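Local atomic coordinates of peroxinectin A (Dictyostelium discoideum, PDB entry 6ERC), a protein that catalyses the oxidation of phenolic donors by hydrogen peroxide, as a secreted haem peroxidase that also has iodide and thiocyanate peroxidase activity. Residues 28-33 / 293-298; 119-124 / 140-145; 397-402 / 451-456. One frame throughout, in Å; residues are numbered along the deposited sequence.

Contact 1: residues 28-33 / 293-298. With HEM (protoporphyrin IX containing Fe), chain F.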
loop_
_atom_site.group_PDB
_atom_site.type_symbol
_atom_site.label_atom_id
_atom_site.label_comp_id
_atom_site.label_asym_id
_atom_site.label_seq_id
_atom_site.Cartn_x
_atom_site.Cartn_y
_atom_site.Cartn_z
ATOM N N ARG A 28 5.748 17.342 0.201
ATOM C CA ARG A 28 4.520 17.947 -0.297
ATOM C C ARG A 28 4.714 18.357 -1.749
ATOM O O ARG A 28 5.682 19.047 -2.080
ATOM C CB ARG A 28 4.122 19.170 0.538
ATOM C CG ARG A 28 3.741 18.863 1.976
ATOM C CD ARG A 28 2.284 18.451 2.111
ATOM N NE ARG A 28 1.933 18.221 3.510
ATOM C CZ ARG A 28 0.727 17.866 3.939
ATOM N NH1 ARG A 28 -0.271 17.698 3.082
ATOM N NH2 ARG A 28 0.519 17.679 5.234
ATOM N N LEU A 29 3.794 17.925 -2.611
ATOM C CA LEU A 29 3.725 18.482 -3.957
ATOM C C LEU A 29 2.957 19.794 -3.975
ATOM O O LEU A 29 3.221 20.650 -4.825
ATOM C CB LEU A 29 3.060 17.490 -4.912
ATOM C CG LEU A 29 3.638 16.074 -4.954
ATOM C CD1 LEU A 29 2.876 15.241 -5.971
ATOM C CD2 LEU A 29 5.124 16.100 -5.276
ATOM N N ALA A 30 2.017 19.964 -3.047
ATOM C CA ALA A 30 1.176 21.149 -2.973
ATOM C C ALA A 30 1.082 21.606 -1.525
ATOM O O ALA A 30 1.098 20.790 -0.601
ATOM C CB ALA A 30 -0.224 20.867 -3.528
ATOM N N ASN A 31 0.988 22.917 -1.333
ATOM C CA ASN A 31 0.853 23.451 0.013
ATOM C C ASN A 31 -0.360 22.825 0.700
ATOM O O ASN A 31 -1.421 22.696 0.082
ATOM C CB ASN A 31 0.698 24.972 -0.016
ATOM C CG ASN A 31 1.994 25.686 -0.319
ATOM O OD1 ASN A 31 2.759 26.014 0.586
ATOM N ND2 ASN A 31 2.246 25.936 -1.597
ATOM N N PRO A 32 -0.242 22.413 1.958
ATOM C CA PRO A 32 -1.426 21.948 2.687
ATOM C C PRO A 32 -2.243 23.108 3.234
ATOM O O PRO A 32 -1.728 24.198 3.491
ATOM C CB PRO A 32 -0.830 21.108 3.825
ATOM C CG PRO A 32 0.512 21.699 4.060
ATOM C CD PRO A 32 0.998 22.201 2.728
ATOM N N ILE A 33 -3.543 22.861 3.401
ATOM C CA ILE A 33 -4.416 23.799 4.097
ATOM C C ILE A 33 -4.331 23.502 5.586
ATOM O O ILE A 33 -4.043 22.375 5.997
ATOM C CB ILE A 33 -5.872 23.725 3.585
ATOM C CG1 ILE A 33 -6.435 22.308 3.717
ATOM C CG2 ILE A 33 -5.950 24.193 2.144
ATOM C CD1 ILE A 33 -7.939 22.234 3.500
ATOM N N SER A 293 5.795 11.471 -1.085
ATOM C CA SER A 293 5.011 12.692 -0.984
ATOM C C SER A 293 3.731 12.430 -0.206
ATOM O O SER A 293 3.153 11.341 -0.261
ATOM C CB SER A 293 4.665 13.238 -2.369
ATOM O OG SER A 293 3.725 12.401 -3.017
ATOM N N ASN A 294 3.285 13.455 0.520
ATOM C CA ASN A 294 2.083 13.320 1.332
ATOM C C ASN A 294 0.864 13.023 0.473
ATOM O O ASN A 294 -0.022 12.268 0.891
ATOM C CB ASN A 294 1.864 14.592 2.148
ATOM C CG ASN A 294 1.128 14.332 3.439
ATOM O OD1 ASN A 294 0.057 13.723 3.447
ATOM N ND2 ASN A 294 1.708 14.779 4.548
ATOM N N GLU A 295 0.806 13.590 -0.731
ATOM C CA GLU A 295 -0.344 13.367 -1.599
ATOM C C GLU A 295 -0.330 11.968 -2.197
ATOM O O GLU A 295 -1.395 11.400 -2.457
ATOM C CB GLU A 295 -0.376 14.413 -2.715
ATOM C CG GLU A 295 -0.475 15.856 -2.231
ATOM C CD GLU A 295 0.860 16.414 -1.764
ATOM O OE1 GLU A 295 1.824 15.630 -1.633
ATOM O OE2 GLU A 295 0.945 17.640 -1.532
ATOM N N PHE A 296 0.859 11.402 -2.419
ATOM C CA PHE A 296 0.959 10.067 -3.002
ATOM C C PHE A 296 0.319 9.028 -2.093
ATOM O O PHE A 296 -0.605 8.312 -2.494
ATOM C CB PHE A 296 2.428 9.725 -3.266
ATOM C CG PHE A 296 2.656 8.306 -3.726
ATOM C CD1 PHE A 296 2.525 7.964 -5.063
ATOM C CD2 PHE A 296 3.017 7.318 -2.822
ATOM C CE1 PHE A 296 2.739 6.661 -5.489
ATOM C CE2 PHE A 296 3.233 6.011 -3.245
ATOM C CZ PHE A 296 3.094 5.686 -4.578
ATOM N N THR A 297 0.798 8.933 -0.853
ATOM C CA THR A 297 0.310 7.896 0.044
ATOM C C THR A 297 -1.068 8.224 0.605
ATOM O O THR A 297 -1.879 7.314 0.811
ATOM C CB THR A 297 1.312 7.677 1.183
ATOM O OG1 THR A 297 0.921 6.535 1.952
ATOM C CG2 THR A 297 1.397 8.888 2.098
ATOM N N THR A 298 -1.358 9.503 0.845
ATOM C CA THR A 298 -2.631 9.872 1.455
ATOM C C THR A 298 -3.771 9.870 0.442
ATOM O O THR A 298 -4.895 9.484 0.776
ATOM C CB THR A 298 -2.519 11.249 2.109
ATOM O OG1 THR A 298 -1.360 11.292 2.953
ATOM C CG2 THR A 298 -3.758 11.547 2.941
HETATM C CHA HEM F . -3.742 2.467 3.924
HETATM C CHB HEM F . -6.464 -1.498 4.424
HETATM C CHC HEM F . -5.675 -2.603 -0.248
HETATM C CHD HEM F . -3.153 1.497 -0.791
HETATM C C1A HEM F . -4.596 1.524 4.441
HETATM C C2A HEM F . -5.211 1.568 5.745
HETATM C C3A HEM F . -5.968 0.477 5.891
HETATM C C4A HEM F . -5.849 -0.299 4.677
HETATM C CMA HEM F . -6.814 0.086 7.122
HETATM C CAA HEM F . -5.014 2.706 6.758
HETATM C CBA HEM F . -6.349 3.427 6.875
HETATM C CGA HEM F . -6.132 4.835 7.365
HETATM O O1A HEM F . -5.474 5.633 6.649
HETATM O O2A HEM F . -6.629 5.166 8.470
HETATM C C1B HEM F . -6.464 -2.141 3.210
HETATM C C2B HEM F . -7.110 -3.402 2.944
HETATM C C3B HEM F . -6.892 -3.718 1.656
HETATM C C4B HEM F . -6.100 -2.657 1.066
HETATM C CMB HEM F . -7.886 -4.182 4.025
HETATM C CAB HEM F . -7.363 -4.950 0.849
HETATM C CBB HEM F . -8.163 -5.895 1.355
HETATM C C1C HEM F . -4.931 -1.590 -0.814
HETATM C C2C HEM F . -4.491 -1.511 -2.196
HETATM C C3C HEM F . -3.787 -0.368 -2.342
HETATM C C4C HEM F . -3.771 0.294 -1.056
HETATM C CMC HEM F . -4.841 -2.606 -3.226
HETATM C CAC HEM F . -3.068 0.277 -3.557
HETATM C CBC HEM F . -2.996 -0.236 -4.787
HETATM C C1D HEM F . -3.057 2.090 0.445
HETATM C C2D HEM F . -2.281 3.267 0.761
HETATM C C3D HEM F . -2.457 3.532 2.058
HETATM C C4D HEM F . -3.332 2.529 2.614
HETATM C CMD HEM F . -1.438 4.065 -0.255
HETATM C CAD HEM F . -1.829 4.669 2.882
HETATM C CBD HEM F . -0.414 4.201 3.205
HETATM C CGD HEM F . 0.030 4.696 4.561
HETATM O O1D HEM F . -0.292 4.024 5.574
HETATM O O2D HEM F . 0.709 5.750 4.643
HETATM N NA HEM F . -5.006 0.369 3.814
HETATM N NB HEM F . -5.857 -1.712 2.046
HETATM N NC HEM F . -4.471 -0.472 -0.151
HETATM N ND HEM F . -3.684 1.667 1.599
HETATM FE FE HEM F . -4.709 -0.029 1.832
HETATM O O HOH W 1 -0.517 18.962 0.373
#
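The carboxylate of Glu295 is held against the backbone of Leu29 and Ala30. Leu29 N gives a nearly straight hydrogen bond to Glu295 OE1, 3.2 Å long (N-H...O 176°), which arrives on the syn side of the carboxylate though well out of its plane. The same N-H has a weak second share in OE2. Ala30 N reaches Glu295 OE2 at 3.0 Å from above the carboxylate plane. Alongside, Leu29 CG packs 4.0 Å from Ser293 CB. A water completes this cluster, donating to Glu295 OE2 and to Ala30 O while accepting from Arg28 NH1, so that it bridges two oxygens otherwise facing each other as acceptors. The bend of the glutamate chain at chi2 (79°) swings CD back toward the 28-30 backbone.

Beside this, the amide of Asn294 stacks on one face of the Arg28 guanidinium, the planes 19° apart, with Asn294 ND2 offset toward the rim and 3.2 Å from Arg28 NH2. These are two donors, in contact without a bond between them. Pro32 CB covers the centre of the opposite face.

Further out, His390 holds one atom of each group, its carbonyl accepting from Arg28 NH2 and its ND1 pairing with Asn294 OD1, while Glu141 binds a second atom of each. Ser293 is the N-cap of helix 294-300, its OG accepting from Phe296 N at 3.1 Å. One turn on, Thr297 OG1 donates to haem propionate O2D at 2.8 Å. The contact therefore ties a loop to the start of a haem-contacting helix, and the N-H donors and water around the buried Glu295 would probably stabilise its negative charge.

Contact 2: residues 119-124 / 140-145. With BMA (beta-D-mannopyranose), chain H.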
loop_
_atom_site.group_PDB
_atom_site.type_symbol
_atom_site.label_atom_id
_atom_site.label_comp_id
_atom_site.label_asym_id
_atom_site.label_seq_id
_atom_site.Cartn_x
_atom_site.Cartn_y
_atom_site.Cartn_z
ATOM N N THR A 119 -2.413 11.148 12.425
ATOM C CA THR A 119 -1.080 10.681 12.078
ATOM C C THR A 119 -0.012 11.425 12.865
ATOM O O THR A 119 -0.129 12.625 13.124
ATOM C CB THR A 119 -0.838 10.858 10.582
ATOM O OG1 THR A 119 -1.902 10.227 9.862
ATOM C CG2 THR A 119 0.493 10.233 10.174
ATOM N N ARG A 120 1.038 10.699 13.241
ATOM C CA ARG A 120 2.175 11.320 13.899
ATOM C C ARG A 120 2.701 12.468 13.060
ATOM O O ARG A 120 2.883 12.354 11.843
ATOM C CB ARG A 120 3.283 10.293 14.133
ATOM C CG ARG A 120 4.542 10.830 14.817
ATOM C CD ARG A 120 5.627 9.775 14.836
ATOM N NE ARG A 120 6.947 10.322 15.142
ATOM C CZ ARG A 120 8.058 9.593 15.205
ATOM N NH1 ARG A 120 8.014 8.281 14.990
ATOM N NH2 ARG A 120 9.218 10.171 15.485
ATOM N N ALA A 121 2.945 13.580 13.738
ATOM C CA ALA A 121 3.447 14.781 13.095
ATOM C C ALA A 121 4.561 15.372 13.945
ATOM O O ALA A 121 4.715 15.051 15.128
ATOM C CB ALA A 121 2.335 15.825 12.866
ATOM N N THR A 122 5.343 16.236 13.312
ATOM C CA THR A 122 6.470 16.892 13.948
ATOM C C THR A 122 6.550 18.321 13.434
ATOM O O THR A 122 6.140 18.623 12.309
ATOM C CB THR A 122 7.791 16.142 13.666
ATOM O OG1 THR A 122 8.771 16.530 14.632
ATOM C CG2 THR A 122 8.320 16.459 12.241
ATOM N N GLU A 123 7.084 19.195 14.279
ATOM C CA GLU A 123 7.258 20.588 13.904
ATOM C C GLU A 123 8.311 20.703 12.806
ATOM O O GLU A 123 9.324 20.010 12.815
ATOM C CB GLU A 123 7.650 21.429 15.136
ATOM C CG GLU A 123 7.658 22.919 14.880
ATOM C CD GLU A 123 7.852 23.711 16.162
ATOM O OE1 GLU A 123 7.530 23.177 17.251
ATOM O OE2 GLU A 123 8.326 24.862 16.088
ATOM N N VAL A 124 8.055 21.580 11.843
ATOM C CA VAL A 124 8.970 21.805 10.724
ATOM C C VAL A 124 9.160 23.304 10.545
ATOM O O VAL A 124 8.387 24.122 11.076
ATOM C CB VAL A 124 8.451 21.156 9.418
ATOM C CG1 VAL A 124 8.409 19.646 9.564
ATOM C CG2 VAL A 124 7.081 21.713 9.024
ATOM N N TYR A 140 3.721 22.168 10.800
ATOM C CA TYR A 140 3.839 20.735 11.050
ATOM C C TYR A 140 3.818 19.946 9.757
ATOM O O TYR A 140 3.230 20.363 8.753
ATOM C CB TYR A 140 2.715 20.199 11.950
ATOM C CG TYR A 140 2.680 20.866 13.294
ATOM C CD1 TYR A 140 1.793 21.893 13.535
ATOM C CD2 TYR A 140 3.550 20.490 14.316
ATOM C CE1 TYR A 140 1.747 22.527 14.753
ATOM C CE2 TYR A 140 3.513 21.125 15.539
ATOM C CZ TYR A 140 2.613 22.139 15.758
ATOM O OH TYR A 140 2.582 22.763 16.985
ATOM N N GLU A 141 4.450 18.783 9.819
ATOM C CA GLU A 141 4.455 17.842 8.713
ATOM C C GLU A 141 4.288 16.428 9.240
ATOM O O GLU A 141 4.784 16.098 10.324
ATOM C CB GLU A 141 5.759 17.966 7.904
ATOM C CG GLU A 141 5.806 17.125 6.632
ATOM C CD GLU A 141 4.556 17.282 5.771
ATOM O OE1 GLU A 141 3.598 16.502 5.963
ATOM O OE2 GLU A 141 4.529 18.182 4.904
ATOM N N GLN A 142 3.546 15.615 8.490
ATOM C CA GLN A 142 3.325 14.242 8.911
ATOM C C GLN A 142 4.589 13.405 8.734
ATOM O O GLN A 142 5.446 13.687 7.887
ATOM C CB GLN A 142 2.161 13.609 8.136
ATOM C CG GLN A 142 0.772 13.961 8.672
ATOM C CD GLN A 142 0.350 15.382 8.343
ATOM O OE1 GLN A 142 0.603 15.879 7.246
ATOM N NE2 GLN A 142 -0.297 16.040 9.294
ATOM N N ILE A 143 4.702 12.367 9.564
ATOM C CA ILE A 143 5.914 11.549 9.666
ATOM C C ILE A 143 5.675 10.210 8.986
ATOM O O ILE A 143 4.688 9.521 9.274
ATOM C CB ILE A 143 6.349 11.353 11.140
ATOM C CG1 ILE A 143 6.994 12.646 11.704
ATOM C CG2 ILE A 143 7.314 10.155 11.250
ATOM C CD1 ILE A 143 8.517 12.735 11.532
ATOM N N ASN A 144 6.581 9.848 8.083
ATOM C CA ASN A 144 6.574 8.530 7.459
ATOM C C ASN A 144 7.296 7.547 8.375
ATOM O O ASN A 144 8.523 7.601 8.518
ATOM C CB ASN A 144 7.238 8.560 6.079
ATOM C CG ASN A 144 7.078 7.254 5.327
ATOM O OD1 ASN A 144 6.440 6.320 5.816
ATOM N ND2 ASN A 144 7.639 7.183 4.136
ATOM N N SER A 145 6.539 6.649 8.995
ATOM C CA SER A 145 7.114 5.635 9.878
ATOM C C SER A 145 7.612 4.412 9.114
ATOM O O SER A 145 7.431 3.275 9.554
ATOM C CB SER A 145 6.086 5.239 10.937
ATOM O OG SER A 145 5.835 6.315 11.826
HETATM C C1 BMA H . 8.952 15.828 16.028
HETATM C C2 BMA H . 8.748 14.608 16.987
HETATM C C3 BMA H . 9.848 13.553 16.712
HETATM C C4 BMA H . 11.217 14.231 16.415
HETATM C C5 BMA H . 11.175 15.679 16.931
HETATM C C6 BMA H . 12.504 16.410 16.830
HETATM O O2 BMA H . 7.500 13.969 16.753
HETATM O O3 BMA H . 9.478 12.692 15.653
HETATM O O4 BMA H . 12.262 13.538 17.079
HETATM O O5 BMA H . 10.233 16.407 16.133
HETATM O O6 BMA H . 12.762 17.124 18.056
#
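Tyr140 lays its ring beside the backbone of Glu123, with Tyr140 CD2 3.7 Å from Glu123 CA, while the carbonyl of Thr122 sits near the ring plane at its edge. Next along the strand, Glu141 and Thr122 form the antiparallel hydrogen-bonded pair: Glu141 N donates to Thr122 O, and Thr122 N returns a bond to Glu141 O. Glu141 CB packs 3.5 Å from Val124 CG1, and beyond it the chain bends at chi2 (49°), its carboxylate oxygen OE1 accepting from the N-H of Gln142.

Gln142 stands across from Ala121 as a non-hydrogen-bonded pair and rests CG against Thr119 CB at 4.0 Å; its OE1 accepts from Asn294. Ile143 N donates to Arg120 O at 2.9 Å. The Ile143 side chain divides: CG2 lies over one face of the Arg120 guanidinium, toward the rim, and CD1 touches Thr122 CG2 at 3.8 Å. Ser145 OG is a loose neighbour of the guanidinium.

Thr122 carries an O-linked mannose, joined from OG1 to C1. Arg120, extended from CG to NE, donates nearly straight (169°) from NH2 to mannose O3, the modelled 2.5 Å being short and approximate. An alanine at Arg120 would probably leave mannose O3 without this donor and uncover Ile143 CG2. The strand pair thus holds the sugar by a covalent link, a charged donor braced on an aliphatic branch and a weak bond from O2 to Ala121 O.

Contact 3: residues 397-402 / 451-456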
loop_
_atom_site.group_PDB
_atom_site.type_symbol
_atom_site.label_atom_id
_atom_site.label_comp_id
_atom_site.label_asym_id
_atom_site.label_seq_id
_atom_site.Cartn_x
_atom_site.Cartn_y
_atom_site.Cartn_z
ATOM N N SER A 397 -7.943 22.909 -6.063
ATOM C CA SER A 397 -6.702 23.516 -5.591
ATOM C C SER A 397 -5.506 22.620 -5.890
ATOM O O SER A 397 -4.447 23.104 -6.303
ATOM C CB SER A 397 -6.790 23.801 -4.093
ATOM O OG SER A 397 -5.596 24.408 -3.626
ATOM N N LEU A 398 -5.657 21.310 -5.690
ATOM C CA LEU A 398 -4.569 20.384 -5.984
ATOM C C LEU A 398 -4.192 20.439 -7.459
ATOM O O LEU A 398 -3.008 20.524 -7.806
ATOM C CB LEU A 398 -4.971 18.964 -5.581
ATOM C CG LEU A 398 -3.952 17.858 -5.862
ATOM C CD1 LEU A 398 -2.650 18.124 -5.127
ATOM C CD2 LEU A 398 -4.522 16.507 -5.468
ATOM N N ARG A 399 -5.190 20.390 -8.345
ATOM C CA ARG A 399 -4.916 20.437 -9.778
ATOM C C ARG A 399 -4.110 21.678 -10.143
ATOM O O ARG A 399 -3.110 21.592 -10.868
ATOM C CB ARG A 399 -6.230 20.394 -10.562
ATOM C CG ARG A 399 -6.908 19.034 -10.559
ATOM C CD ARG A 399 -8.207 19.040 -11.352
ATOM N NE ARG A 399 -8.001 19.356 -12.765
ATOM C CZ ARG A 399 -7.646 18.473 -13.695
ATOM N NH1 ARG A 399 -7.444 17.200 -13.377
ATOM N NH2 ARG A 399 -7.486 18.866 -14.951
ATOM N N ARG A 400 -4.528 22.844 -9.645
ATOM C CA ARG A 400 -3.790 24.075 -9.913
ATOM C C ARG A 400 -2.332 23.935 -9.492
ATOM O O ARG A 400 -1.417 24.280 -10.248
ATOM C CB ARG A 400 -4.443 25.256 -9.188
ATOM C CG ARG A 400 -5.808 25.680 -9.727
ATOM C CD ARG A 400 -6.267 27.004 -9.095
ATOM N NE ARG A 400 -7.642 27.367 -9.450
ATOM C CZ ARG A 400 -8.716 27.124 -8.700
ATOM N NH1 ARG A 400 -8.603 26.509 -7.526
ATOM N NH2 ARG A 400 -9.917 27.499 -9.127
ATOM N N GLN A 401 -2.097 23.422 -8.283
ATOM C CA GLN A 401 -0.740 23.308 -7.765
ATOM C C GLN A 401 0.052 22.187 -8.425
ATOM O O GLN A 401 1.269 22.118 -8.226
ATOM C CB GLN A 401 -0.779 23.104 -6.251
ATOM C CG GLN A 401 -1.365 24.291 -5.505
ATOM C CD GLN A 401 -1.202 24.190 -4.003
ATOM O OE1 GLN A 401 -0.095 24.316 -3.479
ATOM N NE2 GLN A 401 -2.305 23.964 -3.300
ATOM N N LEU A 402 -0.598 21.318 -9.195
ATOM C CA LEU A 402 0.092 20.308 -9.986
ATOM C C LEU A 402 0.300 20.742 -11.429
ATOM O O LEU A 402 0.803 19.952 -12.234
ATOM C CB LEU A 402 -0.687 18.987 -9.959
ATOM C CG LEU A 402 -0.812 18.291 -8.603
ATOM C CD1 LEU A 402 -1.783 17.125 -8.700
ATOM C CD2 LEU A 402 0.545 17.813 -8.107
ATOM N N GLY A 451 -7.252 8.239 -13.120
ATOM C CA GLY A 451 -7.510 9.505 -13.768
ATOM C C GLY A 451 -6.250 10.331 -13.935
ATOM O O GLY A 451 -5.163 9.983 -13.472
ATOM N N GLN A 452 -6.416 11.466 -14.616
ATOM C CA GLN A 452 -5.286 12.348 -14.887
ATOM C C GLN A 452 -4.602 12.781 -13.596
ATOM O O GLN A 452 -3.371 12.754 -13.494
ATOM C CB GLN A 452 -5.764 13.566 -15.675
ATOM C CG GLN A 452 -4.653 14.503 -16.109
ATOM C CD GLN A 452 -5.185 15.819 -16.633
ATOM O OE1 GLN A 452 -6.101 16.406 -16.054
ATOM N NE2 GLN A 452 -4.616 16.289 -17.736
ATOM N N THR A 453 -5.385 13.189 -12.598
ATOM C CA THR A 453 -4.800 13.711 -11.368
ATOM C C THR A 453 -3.982 12.640 -10.656
ATOM O O THR A 453 -2.790 12.825 -10.385
ATOM C CB THR A 453 -5.901 14.251 -10.456
ATOM O OG1 THR A 453 -6.653 15.243 -11.162
ATOM C CG2 THR A 453 -5.303 14.875 -9.205
ATOM N N PHE A 454 -4.612 11.508 -10.334
ATOM C CA PHE A 454 -3.889 10.426 -9.677
ATOM C C PHE A 454 -2.723 9.944 -10.534
ATOM O O PHE A 454 -1.654 9.610 -10.012
ATOM C CB PHE A 454 -4.847 9.273 -9.366
ATOM C CG PHE A 454 -5.760 9.524 -8.189
ATOM C CD1 PHE A 454 -5.778 10.750 -7.540
ATOM C CD2 PHE A 454 -6.590 8.518 -7.723
ATOM C CE1 PHE A 454 -6.611 10.963 -6.457
ATOM C CE2 PHE A 454 -7.424 8.729 -6.642
ATOM C CZ PHE A 454 -7.434 9.952 -6.009
ATOM N N TYR A 455 -2.909 9.907 -11.854
ATOM C CA TYR A 455 -1.826 9.529 -12.755
ATOM C C TYR A 455 -0.593 10.393 -12.521
ATOM O O TYR A 455 0.529 9.885 -12.407
ATOM C CB TYR A 455 -2.304 9.655 -14.202
ATOM C CG TYR A 455 -1.300 9.252 -15.255
ATOM C CD1 TYR A 455 -0.279 10.111 -15.636
ATOM C CD2 TYR A 455 -1.393 8.024 -15.890
ATOM C CE1 TYR A 455 0.631 9.750 -16.607
ATOM C CE2 TYR A 455 -0.488 7.654 -16.862
ATOM C CZ TYR A 455 0.522 8.520 -17.218
ATOM O OH TYR A 455 1.426 8.154 -18.190
ATOM N N LEU A 456 -0.787 11.712 -12.443
ATOM C CA LEU A 456 0.344 12.623 -12.310
ATOM C C LEU A 456 1.056 12.432 -10.975
ATOM O O LEU A 456 2.291 12.452 -10.918
ATOM C CB LEU A 456 -0.133 14.066 -12.469
ATOM C CG LEU A 456 0.936 15.126 -12.746
ATOM C CD1 LEU A 456 0.330 16.284 -13.521
ATOM C CD2 LEU A 456 1.575 15.631 -11.459
#
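The guanidinium of Arg399 meets Gln452 at its edge, where the end of the group, NH1 and NH2 together, grips a single atom, Gln452 OE1. The two bonds are nearly equal: NH2 to OE1 is 3.0 Å and NH1 to OE1 is 3.1 Å, both with the oxygen close to the guanidinium plane. The amide plane of Gln452 is turned 33° from the guanidinium, and the two side chains cross at about a right angle. Thr453 OG1 lies at the same rim, 3.1 Å from Arg399 NH1, but this bond is weak.

Outside partners hold the arrangement: Arg399 NE donates to the carbonyl of Arg405, and Thr453 OG1 is hydrogen-bonded to Glu442, whose carboxylate also forms a long, weak ion pair with Arg399 NH1. The nearby carboxylate of Glu442 is likely to offset part of the arginine's charge, since Gln452 offers only a neutral oxygen.

The first torsion of Thr453 (-56°) sets OG1 anti to the carbonyl carbon and on the arginine's side. Its methyl branch, CG2, meets leucines instead: Leu398 CD2 and Leu402 CD1, each 4.2 Å from Thr453 CG2. Toward the C-terminal end of both segments, Leu402 also meets Leu456; the two side chains run antiparallel alongside one another, Leu402 CD2 lying 4.1 Å from Leu456 CD2.

The short helical segments 397-401 and 452-456 pass 11.0 Å apart at 50°, a wide spacing that side chains span without close backbone contact. Ile457 of helix 452-467 continues the apolar seam with Leu398 and Leu402, while Phe454 reaches Leu440 of helix 435-441 and Thr299 and Ala300 of helix 294-300, joining this peripheral pair to the haem-contacting helix.

Contact 1 is the hub of the three. Its centre lies 12 Å from that of contact 2, and the two are joined through Glu141, whose OE2 forms a 2.9 Å salt bridge with Arg28 NE and whose OE1 takes a probable hydrogen bond from Asn294 ND2, also 2.9 Å. Toward contact 3, 11 Å away between centres, Asn31 N reaches Gln401 OE1 at 2.8 Å and Leu29 CD1 packs 4.1 Å from Leu402 CD2. Contacts 2 and 3 do not touch, their nearest atoms being about 11 Å apart. Contact 1 alone bonds the haem. The side chain of Thr119 is about 7 Å from the bound haem. The side chain of Leu398 is about 14 Å from the bound haem.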